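Local coordinates for malonyl CoA-acyl carrier protein transacylase (PDB 3IM9), which transfers the malonyl group from malonyl-CoA to holo-acyl carrier protein in bacterial fatty acid biosynthesis, at residues K46-F50 against V116-R120; V134-A138 against V202-F206; F263-E268 against L290-I294; D276-G282 against V298-Q304. All blocks are in the same frame, centred on the assembly; numbering follows the deposited sequence.

Interaction 1: K46-F50 against V116-R120; sequences KTLDF and VKIVR
Arg120 reaches from helix 112-128 to two consecutive residues that follow helix 35-47, Asp49 and Phe50, and these hold its guanidinium group in different ways. Arg120 NH2 forms a salt bridge with Asp49 OD1 at 2.9 Å, on the syn lone pair of that oxygen. The bond is bent, 141° at the hydrogen, and Asp49 OD1 lies tilted out of the guanidinium plane; the carboxylate plane is nearly perpendicular to it. Phe50 CD1 covers one face of the same group, 3.5 Å from Arg120 CZ, and the two planes differ by only 24°. The arginine chain bends at chi2 (66°) before it reaches these residues, and its aliphatic part is used as well: Leu48 CD2 rests on Arg120 CB at 3.8 Å. Leu48 CD1 turns instead to Val116 CG2, while Thr47 CG2 presses on Lys117 CE at 3.5 Å, tighter than ordinary van der Waals contact.

A second shell fixes these groups. One water accepts from Arg120 NE, in the guanidinium plane, and gives a weak bond to Asp49 OD2; NH1 is hydrogen-bonded to Glu68 O and Asn69 OD1. Thr47 OG1 is bonded to Ser43 O, one turn earlier in its own helix, and accepts from another water. Pro72 of helix 67-84 touches both Leu48 and Val116. The whole is a surface junction of helices in the acyltransferase domain, tied by a salt-bridged, ring-covered arginine.

Interaction 2: V134-A138 against V202-F206; sequences VGSMA and VSGPF. With ACT (acetate ion), chain C.
Met137 N is buried against a methyl group: Val202 CG2 lies 3.4 Å from it, and this amide has no hydrogen-bonding partner in the model. No direct hydrogen bond joins strand residues 135-138 to the loop 202-206, although the chains come within 4.4 Å at the CA atoms of Gly135 and Pro205. The proline ring lies against the backbone of Gly135, with Pro205 CB 3.9 Å from Gly135 CA; the bare glycine permits this closeness. Nearby, Gly204 CA makes a CA-H...O contact with Gly135 O, and a water accepts from Gly135 N and may donate to Ser203 O.

Met137 reaches across with its sulfur between Val202 CG1 and Phe206 CB, 3.8 Å from each. A bend at chi3 (86°) turns the methyl toward the loop backbone, where CE meets Phe206 O at 3.3 Å. SD stands obliquely to the Phe206 ring, 5.1 Å from its centroid, in a Met-aromatic contact. Gly204 O lies over one face of that ring, and an acetate oxygen, OXT, meets its edge in plane.

Ser203 holds the same oxygen from both N and OG, OG at 2.7 Å from OXT; Thr67 N also binds the acetate, probably a crystallisation component. Pro205 centres an inverse gamma turn, and the loop leads directly into His207, probably an active-site residue together with Ser97, which places this strand-loop contact beside the probable acyltransferase active site.

Interaction 3: F263-E268 against L290-I294; sequences FINSTE and LIKKI
This is an apolar helix-helix contact with a knob-into-hole centre, partly buried, where helix 263-272 crosses helix 286-294. The short axes pass 10.4 Å apart at a crossing angle of -68°. Ile294 is the knob, seated among Phe263, Ile264, Thr267 and Glu268. Its two branches divide the work: CD1 lies 3.8 Å from Thr267 OG1 and also touches Ile264 CG1, whereas CG2 lies on the methyl of Thr267 and on Glu268 CG.

The Phe263 ring packs against Leu290 and Ile291 of the same helix as the knob. With CG anti to the backbone N (chi1 -168°), the ring swings toward helix 286-294, and its CE1 meets Leu290 CB at 3.7 Å and Ile291 CG1 at 3.8 Å. Thr267 OG1 sits over one face of this ring, offset toward the rim, and is held there by a 3.0 Å bond to Phe263 O. That carbonyl also accepts from Thr267 N, on the opposite face of its plane. At the outer margin a water donates to both Glu268 OE2 and Ile294 O.

Around the pair, Met94 of strand 92-95 touches Phe263 and Thr267, Leu300 of strand 299-303 meets Ile291, and Ile167 of strand 162-169 packs on Ile264.

Interaction 4: D276-G282 against V298-Q304; sequences DHFIEIG and VKLTSIQ
His277 and Lys299, bridge partners in neighbouring parallel strands, run side by side, and the lysine can be followed outward over the imidazole face. Lys299 CB lies 3.8 Å from His277 CD2, and CG comes closer to that same carbon, at 3.5 Å. Lys299 CD stands over the centre of the ring, 3.7 Å from its centroid and 13° off the normal, a CH-pi contact. Lys299 CE passes His277 NE2 at 3.7 Å. Beyond it a bend at chi4 (54°) sets Lys299 NZ, which remains 4.9 Å from His277 NE2 and makes no contact with it. The extended run from CB to CE is what lets successive methylenes follow the ring.

The other face of the imidazole takes Ile279 CG1, toward the rim. At the edge, in plane, His277 NE2 is hydrogen-bonded to Thr301 OG1 at 2.7 Å and a nearly straight 170°; either atom could be the donor.

Six backbone bonds join the strands, beginning with Lys299 N to Asp276 O and ending with Gly282 N to Ile303 O. On the sheet face that carries Phe278 and Leu300, Phe278 CB rests on Leu300 CD2 at 3.8 Å, and CD1 of the ring meets Val298 CG2. Glu280 on this face turns to helix 286-294, where its carboxylate binds Ser288 OG and Leu287 N. The strands belong to a parallel beta-alpha-beta unit.

The chemistry implies an imidazole whose rotation is probably fixed, packed on both faces and bonded at its edge; the lysine ammonium nearby would probably disfavour a second positive charge on it.

Overall arrangement
Interactions 3 and 4 form one continuous block: their centres are 13 Å apart, their segments alternate along the chain, and Ile291 of helix 286-294 touches Phe278, Val298 and Leu300. That helix connects strands 275-281 and 299-303 of the four-stranded parallel sheet; interaction 4 joins the outermost strand to its neighbour, and the helices of interaction 3 pack on the face bearing Phe278 and Leu300. Interactions 1 and 2 come earlier, in series, linked by helix 112-128 leading to strand 135-141 of the mixed sheet; their centres are 23 Å apart. Interactions 1 and 3 lie on opposite sides of the chain's centre. The probable active-site residues Ser97 and His207 lie closer to interactions 2 and 3.

Interaction 1: K46-F50 against V116-R120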
loop_
_atom_site.group_PDB
_atom_site.type_symbol
_atom_site.label_atom_id
_atom_site.label_comp_id
_atom_site.label_asym_id
_atom_site.label_seq_id
_atom_site.Cartn_x
_atom_site.Cartn_y
_atom_site.Cartn_z
ATOM N N LYS A 46 -21.514 2.183 -7.847
ATOM C CA LYS A 46 -22.245 1.505 -8.930
ATOM C C LYS A 46 -21.523 0.243 -9.358
ATOM O O LYS A 46 -22.151 -0.582 -10.025
ATOM C CB LYS A 46 -22.336 2.430 -10.149
ATOM C CG LYS A 46 -23.116 3.730 -10.021
ATOM C CD LYS A 46 -24.100 3.573 -9.003
ATOM C CE LYS A 46 -24.557 4.979 -8.613
ATOM N NZ LYS A 46 -26.089 5.086 -8.353
ATOM N N THR A 47 -20.219 0.090 -9.096
ATOM C CA THR A 47 -19.483 -1.063 -9.600
ATOM C C THR A 47 -19.495 -2.229 -8.680
ATOM O O THR A 47 -19.595 -3.395 -9.101
ATOM C CB THR A 47 -18.026 -0.612 -9.809
ATOM O OG1 THR A 47 -17.968 0.343 -10.895
ATOM C CG2 THR A 47 -17.117 -1.757 -10.067
ATOM N N LEU A 48 -19.339 -1.978 -7.372
ATOM C CA LEU A 48 -19.170 -3.061 -6.425
ATOM C C LEU A 48 -20.449 -3.747 -5.953
ATOM O O LEU A 48 -21.520 -3.067 -5.827
ATOM C CB LEU A 48 -18.360 -2.509 -5.222
ATOM C CG LEU A 48 -16.935 -2.052 -5.620
ATOM C CD1 LEU A 48 -16.300 -1.255 -4.601
ATOM C CD2 LEU A 48 -16.015 -3.278 -5.929
ATOM N N ASP A 49 -20.304 -5.011 -5.577
ATOM C CA ASP A 49 -21.419 -5.855 -5.156
ATOM C C ASP A 49 -21.712 -5.756 -3.647
ATOM O O ASP A 49 -22.445 -6.586 -3.103
ATOM C CB ASP A 49 -21.151 -7.347 -5.589
ATOM C CG ASP A 49 -20.016 -8.014 -4.844
ATOM O OD1 ASP A 49 -19.357 -7.425 -3.970
ATOM O OD2 ASP A 49 -19.730 -9.212 -5.230
ATOM N N PHE A 50 -21.109 -4.787 -2.929
ATOM C CA PHE A 50 -21.541 -4.535 -1.572
ATOM C C PHE A 50 -21.635 -3.008 -1.425
ATOM O O PHE A 50 -21.222 -2.268 -2.371
ATOM C CB PHE A 50 -20.529 -5.106 -0.555
ATOM C CG PHE A 50 -19.174 -4.343 -0.515
ATOM C CD1 PHE A 50 -18.230 -4.513 -1.557
ATOM C CD2 PHE A 50 -18.801 -3.597 0.626
ATOM C CE1 PHE A 50 -16.981 -3.850 -1.517
ATOM C CE2 PHE A 50 -17.622 -2.924 0.652
ATOM C CZ PHE A 50 -16.660 -3.084 -0.434
ATOM N N VAL A 116 -10.691 -0.717 -9.335
ATOM C CA VAL A 116 -11.523 -1.000 -8.126
ATOM C C VAL A 116 -12.013 -2.468 -8.165
ATOM O O VAL A 116 -12.089 -3.166 -7.164
ATOM C CB VAL A 116 -12.676 0.050 -7.904
ATOM C CG1 VAL A 116 -13.895 -0.241 -8.821
ATOM C CG2 VAL A 116 -13.081 0.011 -6.432
ATOM N N LYS A 117 -12.256 -2.958 -9.408
ATOM C CA LYS A 117 -12.654 -4.372 -9.554
ATOM C C LYS A 117 -11.446 -5.252 -9.285
ATOM O O LYS A 117 -11.604 -6.299 -8.566
ATOM C CB LYS A 117 -13.176 -4.642 -11.003
ATOM C CG LYS A 117 -14.448 -3.811 -11.365
ATOM C CD LYS A 117 -14.716 -3.791 -12.843
ATOM C CE LYS A 117 -16.030 -3.095 -13.094
ATOM N NZ LYS A 117 -16.202 -2.895 -14.639
ATOM N N ILE A 118 -10.281 -4.831 -9.786
ATOM C CA ILE A 118 -9.089 -5.644 -9.583
ATOM C C ILE A 118 -8.747 -5.768 -8.056
ATOM O O ILE A 118 -8.434 -6.877 -7.567
ATOM C CB ILE A 118 -7.884 -5.028 -10.329
ATOM C CG1 ILE A 118 -8.158 -5.421 -11.808
ATOM C CG2 ILE A 118 -6.551 -5.646 -9.848
ATOM C CD1 ILE A 118 -7.271 -4.609 -12.735
ATOM N N VAL A 119 -8.835 -4.642 -7.322
ATOM C CA VAL A 119 -8.420 -4.751 -5.920
ATOM C C VAL A 119 -9.511 -5.397 -5.085
ATOM O O VAL A 119 -9.197 -6.052 -4.030
ATOM C CB VAL A 119 -8.016 -3.383 -5.305
ATOM C CG1 VAL A 119 -6.835 -2.806 -6.067
ATOM C CG2 VAL A 119 -9.176 -2.376 -5.123
ATOM N N ARG A 120 -10.808 -5.322 -5.481
ATOM C CA ARG A 120 -11.773 -6.125 -4.808
ATOM C C ARG A 120 -11.443 -7.624 -4.971
ATOM O O ARG A 120 -11.517 -8.370 -3.971
ATOM C CB ARG A 120 -13.209 -5.775 -5.396
ATOM C CG ARG A 120 -14.333 -6.766 -4.977
ATOM C CD ARG A 120 -14.558 -6.669 -3.500
ATOM N NE ARG A 120 -15.886 -7.275 -3.183
ATOM C CZ ARG A 120 -16.346 -7.405 -1.961
ATOM N NH1 ARG A 120 -15.607 -7.008 -0.902
ATOM N NH2 ARG A 120 -17.601 -7.929 -1.739
HETATM O O HOH W 1 -17.843 -0.453 -13.640
HETATM O O HOH W 2 -17.023 -8.640 -5.584
#

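Interaction 2: V134-A138 against V202-F206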
loop_
_atom_site.group_PDB
_atom_site.type_symbol
_atom_site.label_atom_id
_atom_site.label_comp_id
_atom_site.label_asym_id
_atom_site.label_seq_id
_atom_site.Cartn_x
_atom_site.Cartn_y
_atom_site.Cartn_z
ATOM N N VAL A 134 -4.028 -20.396 9.989
ATOM C CA VAL A 134 -2.865 -21.025 9.290
ATOM C C VAL A 134 -1.732 -20.008 9.160
ATOM O O VAL A 134 -0.566 -20.357 9.370
ATOM C CB VAL A 134 -3.319 -21.535 7.934
ATOM C CG1 VAL A 134 -2.162 -21.974 7.105
ATOM C CG2 VAL A 134 -4.252 -22.812 8.168
ATOM N N GLY A 135 -2.050 -18.781 8.695
ATOM C CA GLY A 135 -0.963 -17.782 8.428
ATOM C C GLY A 135 -1.305 -16.475 9.057
ATOM O O GLY A 135 -2.500 -16.111 9.271
ATOM N N SER A 136 -0.252 -15.745 9.383
ATOM C CA SER A 136 -0.497 -14.449 10.010
ATOM C C SER A 136 0.687 -13.502 9.757
ATOM O O SER A 136 1.590 -13.824 8.974
ATOM C CB SER A 136 -0.676 -14.715 11.517
ATOM O OG SER A 136 -1.155 -13.522 12.159
ATOM N N MET A 137 0.663 -12.337 10.434
ATOM C CA MET A 137 1.744 -11.284 10.264
ATOM C C MET A 137 1.963 -10.680 11.613
ATOM O O MET A 137 1.063 -10.657 12.468
ATOM C CB MET A 137 1.374 -10.204 9.244
ATOM C CG MET A 137 1.046 -10.796 7.827
ATOM S SD MET A 137 0.555 -9.453 6.768
ATOM C CE MET A 137 2.159 -8.896 6.200
ATOM N N ALA A 138 3.192 -10.134 11.806
ATOM C CA ALA A 138 3.442 -9.390 13.032
ATOM C C ALA A 138 4.423 -8.272 12.739
ATOM O O ALA A 138 5.359 -8.434 11.970
ATOM C CB ALA A 138 4.070 -10.325 14.110
ATOM N N VAL A 202 -4.824 -9.690 10.582
ATOM C CA VAL A 202 -4.761 -10.084 9.181
ATOM C C VAL A 202 -5.365 -11.469 9.026
ATOM O O VAL A 202 -5.350 -12.272 9.979
ATOM C CB VAL A 202 -3.273 -10.120 8.659
ATOM C CG1 VAL A 202 -2.718 -8.706 8.620
ATOM C CG2 VAL A 202 -2.407 -11.106 9.519
ATOM N N SER A 203 -5.865 -11.723 7.826
ATOM C CA SER A 203 -6.446 -13.046 7.588
ATOM C C SER A 203 -5.488 -14.075 7.033
ATOM O O SER A 203 -5.755 -15.325 7.032
ATOM C CB SER A 203 -7.754 -12.917 6.820
ATOM O OG SER A 203 -7.615 -12.225 5.634
ATOM N N GLY A 204 -4.288 -13.629 6.671
ATOM C CA GLY A 204 -3.399 -14.644 6.164
ATOM C C GLY A 204 -1.946 -14.137 6.161
ATOM O O GLY A 204 -1.666 -13.041 6.661
ATOM N N PRO A 205 -1.034 -14.887 5.528
ATOM C CA PRO A 205 0.390 -14.669 5.573
ATOM C C PRO A 205 0.737 -13.813 4.344
ATOM O O PRO A 205 1.496 -14.181 3.470
ATOM C CB PRO A 205 0.965 -16.116 5.528
ATOM C CG PRO A 205 -0.031 -16.797 4.551
ATOM C CD PRO A 205 -1.373 -16.217 4.919
ATOM N N PHE A 206 0.238 -12.574 4.369
ATOM C CA PHE A 206 0.389 -11.699 3.184
ATOM C C PHE A 206 1.837 -11.304 2.940
ATOM O O PHE A 206 2.664 -11.178 3.880
ATOM C CB PHE A 206 -0.510 -10.448 3.280
ATOM C CG PHE A 206 -1.979 -10.776 3.561
ATOM C CD1 PHE A 206 -2.574 -11.934 3.017
ATOM C CD2 PHE A 206 -2.714 -9.920 4.379
ATOM C CE1 PHE A 206 -3.955 -12.254 3.317
ATOM C CE2 PHE A 206 -4.081 -10.198 4.617
ATOM C CZ PHE A 206 -4.655 -11.381 4.105
HETATM C C ACT C . -7.489 -8.662 6.558
HETATM O O ACT C . -8.684 -8.834 6.354
HETATM O OXT ACT C . -6.796 -9.685 6.290
HETATM C CH3 ACT C . -6.900 -7.394 7.059
HETATM O O HOH W 3 -4.661 -17.975 7.643
#

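Interaction 3: F263-E268 against L290-I294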
loop_
_atom_site.group_PDB
_atom_site.type_symbol
_atom_site.label_atom_id
_atom_site.label_comp_id
_atom_site.label_asym_id
_atom_site.label_seq_id
_atom_site.Cartn_x
_atom_site.Cartn_y
_atom_site.Cartn_z
ATOM N N PHE A 263 9.473 -0.871 0.939
ATOM C CA PHE A 263 9.191 0.563 1.087
ATOM C C PHE A 263 10.406 1.408 1.372
ATOM O O PHE A 263 10.488 2.510 0.797
ATOM C CB PHE A 263 8.085 0.771 2.157
ATOM C CG PHE A 263 7.543 2.201 2.142
ATOM C CD1 PHE A 263 8.011 3.097 3.083
ATOM C CD2 PHE A 263 6.653 2.572 1.165
ATOM C CE1 PHE A 263 7.578 4.455 3.050
ATOM C CE2 PHE A 263 6.124 3.910 1.120
ATOM C CZ PHE A 263 6.604 4.857 2.079
ATOM N N ILE A 264 11.322 0.913 2.205
ATOM C CA ILE A 264 12.554 1.706 2.466
ATOM C C ILE A 264 13.313 1.887 1.131
ATOM O O ILE A 264 13.657 3.041 0.803
ATOM C CB ILE A 264 13.448 1.018 3.507
ATOM C CG1 ILE A 264 12.714 1.049 4.866
ATOM C CG2 ILE A 264 14.791 1.760 3.680
ATOM C CD1 ILE A 264 13.497 0.198 5.894
ATOM N N ASN A 265 13.546 0.804 0.361
ATOM C CA ASN A 265 14.419 0.972 -0.814
ATOM C C ASN A 265 13.728 1.823 -1.851
ATOM O O ASN A 265 14.400 2.529 -2.621
ATOM C CB ASN A 265 14.773 -0.377 -1.377
ATOM C CG ASN A 265 15.771 -1.146 -0.541
ATOM O OD1 ASN A 265 15.886 -2.366 -0.730
ATOM N ND2 ASN A 265 16.420 -0.507 0.370
ATOM N N SER A 266 12.392 1.721 -1.940
ATOM C CA SER A 266 11.635 2.556 -2.905
ATOM C C SER A 266 11.727 4.030 -2.496
ATOM O O SER A 266 11.869 4.907 -3.427
ATOM C CB SER A 266 10.181 2.161 -2.884
ATOM O OG SER A 266 9.979 0.836 -3.337
ATOM N N THR A 267 11.590 4.370 -1.204
ATOM C CA THR A 267 11.747 5.718 -0.746
ATOM C C THR A 267 13.161 6.230 -1.092
ATOM O O THR A 267 13.310 7.386 -1.627
ATOM C CB THR A 267 11.500 5.840 0.767
ATOM O OG1 THR A 267 10.133 5.443 1.015
ATOM C CG2 THR A 267 11.616 7.302 1.235
ATOM N N GLU A 268 14.148 5.395 -0.819
ATOM C CA GLU A 268 15.574 5.792 -1.056
ATOM C C GLU A 268 15.813 6.003 -2.552
ATOM O O GLU A 268 16.497 6.992 -2.944
ATOM C CB GLU A 268 16.489 4.764 -0.470
ATOM C CG GLU A 268 16.409 4.877 1.081
ATOM C CD GLU A 268 17.349 3.938 1.808
ATOM O OE1 GLU A 268 17.672 2.895 1.207
ATOM O OE2 GLU A 268 17.614 4.281 3.014
ATOM N N LEU A 290 6.595 7.005 8.037
ATOM C CA LEU A 290 7.650 6.080 7.692
ATOM C C LEU A 290 8.732 6.887 6.971
ATOM O O LEU A 290 9.906 6.623 7.197
ATOM C CB LEU A 290 7.142 4.982 6.733
ATOM C CG LEU A 290 6.039 4.077 7.383
ATOM C CD1 LEU A 290 5.655 3.031 6.304
ATOM C CD2 LEU A 290 6.552 3.340 8.649
ATOM N N ILE A 291 8.352 7.759 6.040
ATOM C CA ILE A 291 9.410 8.502 5.296
ATOM C C ILE A 291 10.216 9.389 6.230
ATOM O O ILE A 291 11.439 9.473 6.051
ATOM C CB ILE A 291 8.828 9.247 4.141
ATOM C CG1 ILE A 291 8.309 8.222 3.132
ATOM C CG2 ILE A 291 9.905 10.141 3.461
ATOM C CD1 ILE A 291 7.516 8.820 1.962
ATOM N N LYS A 292 9.560 10.005 7.214
ATOM C CA LYS A 292 10.275 10.831 8.184
ATOM C C LYS A 292 11.372 10.036 8.885
ATOM O O LYS A 292 12.444 10.598 9.167
ATOM C CB LYS A 292 9.266 11.420 9.195
ATOM C CG LYS A 292 9.909 12.306 10.320
ATOM C CD LYS A 292 10.720 13.469 9.822
ATOM C CE LYS A 292 9.810 14.530 9.113
ATOM N NZ LYS A 292 10.648 15.636 8.550
ATOM N N LYS A 293 11.167 8.764 9.160
ATOM C CA LYS A 293 12.172 7.923 9.810
ATOM C C LYS A 293 13.245 7.487 8.856
ATOM O O LYS A 293 14.314 7.094 9.258
ATOM C CB LYS A 293 11.503 6.684 10.467
ATOM C CG LYS A 293 10.692 7.086 11.739
ATOM C CD LYS A 293 9.701 5.980 12.299
ATOM C CE LYS A 293 8.461 6.551 13.116
ATOM N NZ LYS A 293 7.169 5.743 13.021
ATOM N N ILE A 294 12.930 7.492 7.574
ATOM C CA ILE A 294 13.903 7.131 6.506
ATOM C C ILE A 294 14.810 8.334 6.189
ATOM O O ILE A 294 16.029 8.168 5.995
ATOM C CB ILE A 294 13.194 6.639 5.216
ATOM C CG1 ILE A 294 12.520 5.272 5.533
ATOM C CG2 ILE A 294 14.220 6.453 3.999
ATOM C CD1 ILE A 294 11.411 4.878 4.539
HETATM O O HOH W 4 17.755 7.230 3.959
#

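Interaction 4: D276-G282 against V298-Q304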
loop_
_atom_site.group_PDB
_atom_site.type_symbol
_atom_site.label_atom_id
_atom_site.label_comp_id
_atom_site.label_asym_id
_atom_site.label_seq_id
_atom_site.Cartn_x
_atom_site.Cartn_y
_atom_site.Cartn_z
ATOM N N ASP A 276 12.331 15.431 -3.381
ATOM C CA ASP A 276 12.461 16.050 -2.064
ATOM C C ASP A 276 11.121 16.489 -1.461
ATOM O O ASP A 276 11.079 17.196 -0.494
ATOM C CB ASP A 276 13.467 17.221 -2.063
ATOM C CG ASP A 276 13.106 18.249 -3.024
ATOM O OD1 ASP A 276 13.952 19.158 -3.238
ATOM O OD2 ASP A 276 12.028 18.207 -3.621
ATOM N N HIS A 277 10.059 16.042 -2.100
ATOM C CA HIS A 277 8.720 16.369 -1.575
ATOM C C HIS A 277 7.833 15.140 -1.912
ATOM O O HIS A 277 7.721 14.699 -3.042
ATOM C CB HIS A 277 8.165 17.603 -2.324
ATOM C CG HIS A 277 6.847 18.122 -1.755
ATOM N ND1 HIS A 277 6.068 19.084 -2.387
ATOM C CD2 HIS A 277 6.183 17.815 -0.597
ATOM C CE1 HIS A 277 4.994 19.330 -1.648
ATOM N NE2 HIS A 277 5.035 18.567 -0.566
ATOM N N PHE A 278 7.284 14.564 -0.837
ATOM C CA PHE A 278 6.350 13.457 -0.995
ATOM C C PHE A 278 4.986 13.973 -0.519
ATOM O O PHE A 278 4.860 14.480 0.598
ATOM C CB PHE A 278 6.785 12.296 -0.065
ATOM C CG PHE A 278 8.070 11.618 -0.510
ATOM C CD1 PHE A 278 9.326 12.102 -0.017
ATOM C CD2 PHE A 278 8.005 10.557 -1.364
ATOM C CE1 PHE A 278 10.520 11.466 -0.434
ATOM C CE2 PHE A 278 9.196 9.873 -1.784
ATOM C CZ PHE A 278 10.438 10.366 -1.299
ATOM N N ILE A 279 3.985 13.680 -1.296
ATOM C CA ILE A 279 2.591 14.074 -1.006
ATOM C C ILE A 279 1.835 12.759 -0.866
ATOM O O ILE A 279 1.573 12.042 -1.827
ATOM C CB ILE A 279 2.023 14.855 -2.126
ATOM C CG1 ILE A 279 2.876 16.155 -2.310
ATOM C CG2 ILE A 279 0.517 15.295 -1.782
ATOM C CD1 ILE A 279 2.324 17.070 -3.535
ATOM N N GLU A 280 1.417 12.521 0.402
ATOM C CA GLU A 280 0.545 11.338 0.733
ATOM C C GLU A 280 -0.915 11.689 0.538
ATOM O O GLU A 280 -1.383 12.778 0.945
ATOM C CB GLU A 280 0.881 10.940 2.144
ATOM C CG GLU A 280 0.143 9.584 2.531
ATOM C CD GLU A 280 0.557 9.100 3.886
ATOM O OE1 GLU A 280 1.259 9.780 4.667
ATOM O OE2 GLU A 280 0.185 7.915 4.145
ATOM N N ILE A 281 -1.652 10.819 -0.142
ATOM C CA ILE A 281 -3.045 11.140 -0.511
ATOM C C ILE A 281 -3.900 9.912 -0.100
ATOM O O ILE A 281 -3.781 8.803 -0.675
ATOM C CB ILE A 281 -3.169 11.378 -2.053
ATOM C CG1 ILE A 281 -2.247 12.571 -2.375
ATOM C CG2 ILE A 281 -4.659 11.607 -2.448
ATOM C CD1 ILE A 281 -2.171 12.782 -3.957
ATOM N N GLY A 282 -4.775 10.135 0.918
ATOM C CA GLY A 282 -5.527 8.989 1.461
ATOM C C GLY A 282 -5.804 9.340 2.916
ATOM O O GLY A 282 -5.425 10.364 3.428
ATOM N N VAL A 298 13.526 15.538 3.719
ATOM C CA VAL A 298 12.586 15.768 2.648
ATOM C C VAL A 298 11.246 16.382 3.150
ATOM O O VAL A 298 10.820 16.177 4.280
ATOM C CB VAL A 298 12.266 14.463 1.843
ATOM C CG1 VAL A 298 13.557 13.953 1.154
ATOM C CG2 VAL A 298 11.580 13.330 2.719
ATOM N N LYS A 299 10.555 17.094 2.279
ATOM C CA LYS A 299 9.293 17.715 2.679
ATOM C C LYS A 299 8.121 16.713 2.577
ATOM O O LYS A 299 8.103 15.939 1.634
ATOM C CB LYS A 299 8.965 18.877 1.748
ATOM C CG LYS A 299 7.621 19.593 2.006
ATOM C CD LYS A 299 7.526 20.798 1.065
ATOM C CE LYS A 299 6.234 21.596 1.262
ATOM N NZ LYS A 299 6.028 22.023 2.691
ATOM N N LEU A 300 7.207 16.754 3.558
ATOM C CA LEU A 300 6.080 15.823 3.581
ATOM C C LEU A 300 4.793 16.593 3.634
ATOM O O LEU A 300 4.656 17.499 4.467
ATOM C CB LEU A 300 6.212 14.901 4.830
ATOM C CG LEU A 300 7.485 14.020 4.815
ATOM C CD1 LEU A 300 7.777 13.385 6.207
ATOM C CD2 LEU A 300 7.512 13.035 3.631
ATOM N N THR A 301 3.888 16.328 2.704
ATOM C CA THR A 301 2.558 16.868 2.717
ATOM C C THR A 301 1.548 15.741 2.806
ATOM O O THR A 301 1.723 14.731 2.120
ATOM C CB THR A 301 2.308 17.666 1.414
ATOM O OG1 THR A 301 3.233 18.798 1.416
ATOM C CG2 THR A 301 0.838 18.163 1.358
ATOM N N SER A 302 0.500 15.921 3.638
ATOM C CA SER A 302 -0.548 14.893 3.702
ATOM C C SER A 302 -1.870 15.515 3.238
ATOM O O SER A 302 -2.239 16.602 3.772
ATOM C CB SER A 302 -0.696 14.345 5.151
ATOM O OG SER A 302 -1.960 13.691 5.291
ATOM N N ILE A 303 -2.565 14.849 2.308
ATOM C CA ILE A 303 -3.912 15.217 1.821
ATOM C C ILE A 303 -4.888 14.156 2.274
ATOM O O ILE A 303 -4.821 13.016 1.762
ATOM C CB ILE A 303 -3.969 15.400 0.264
ATOM C CG1 ILE A 303 -2.860 16.339 -0.193
ATOM C CG2 ILE A 303 -5.366 15.820 -0.217
ATOM C CD1 ILE A 303 -3.006 17.699 0.236
ATOM N N GLN A 304 -5.721 14.511 3.252
ATOM C CA GLN A 304 -6.663 13.539 3.880
ATOM C C GLN A 304 -8.121 13.969 3.678
ATOM O O GLN A 304 -9.003 13.121 3.536
ATOM C CB GLN A 304 -6.388 13.403 5.383
ATOM C CG GLN A 304 -5.024 12.851 5.717
ATOM C CD GLN A 304 -4.787 12.799 7.188
ATOM O OE1 GLN A 304 -3.705 13.169 7.677
ATOM N NE2 GLN A 304 -5.713 12.260 7.886
HETATM O O HOH W 5 -2.515 11.524 3.732
#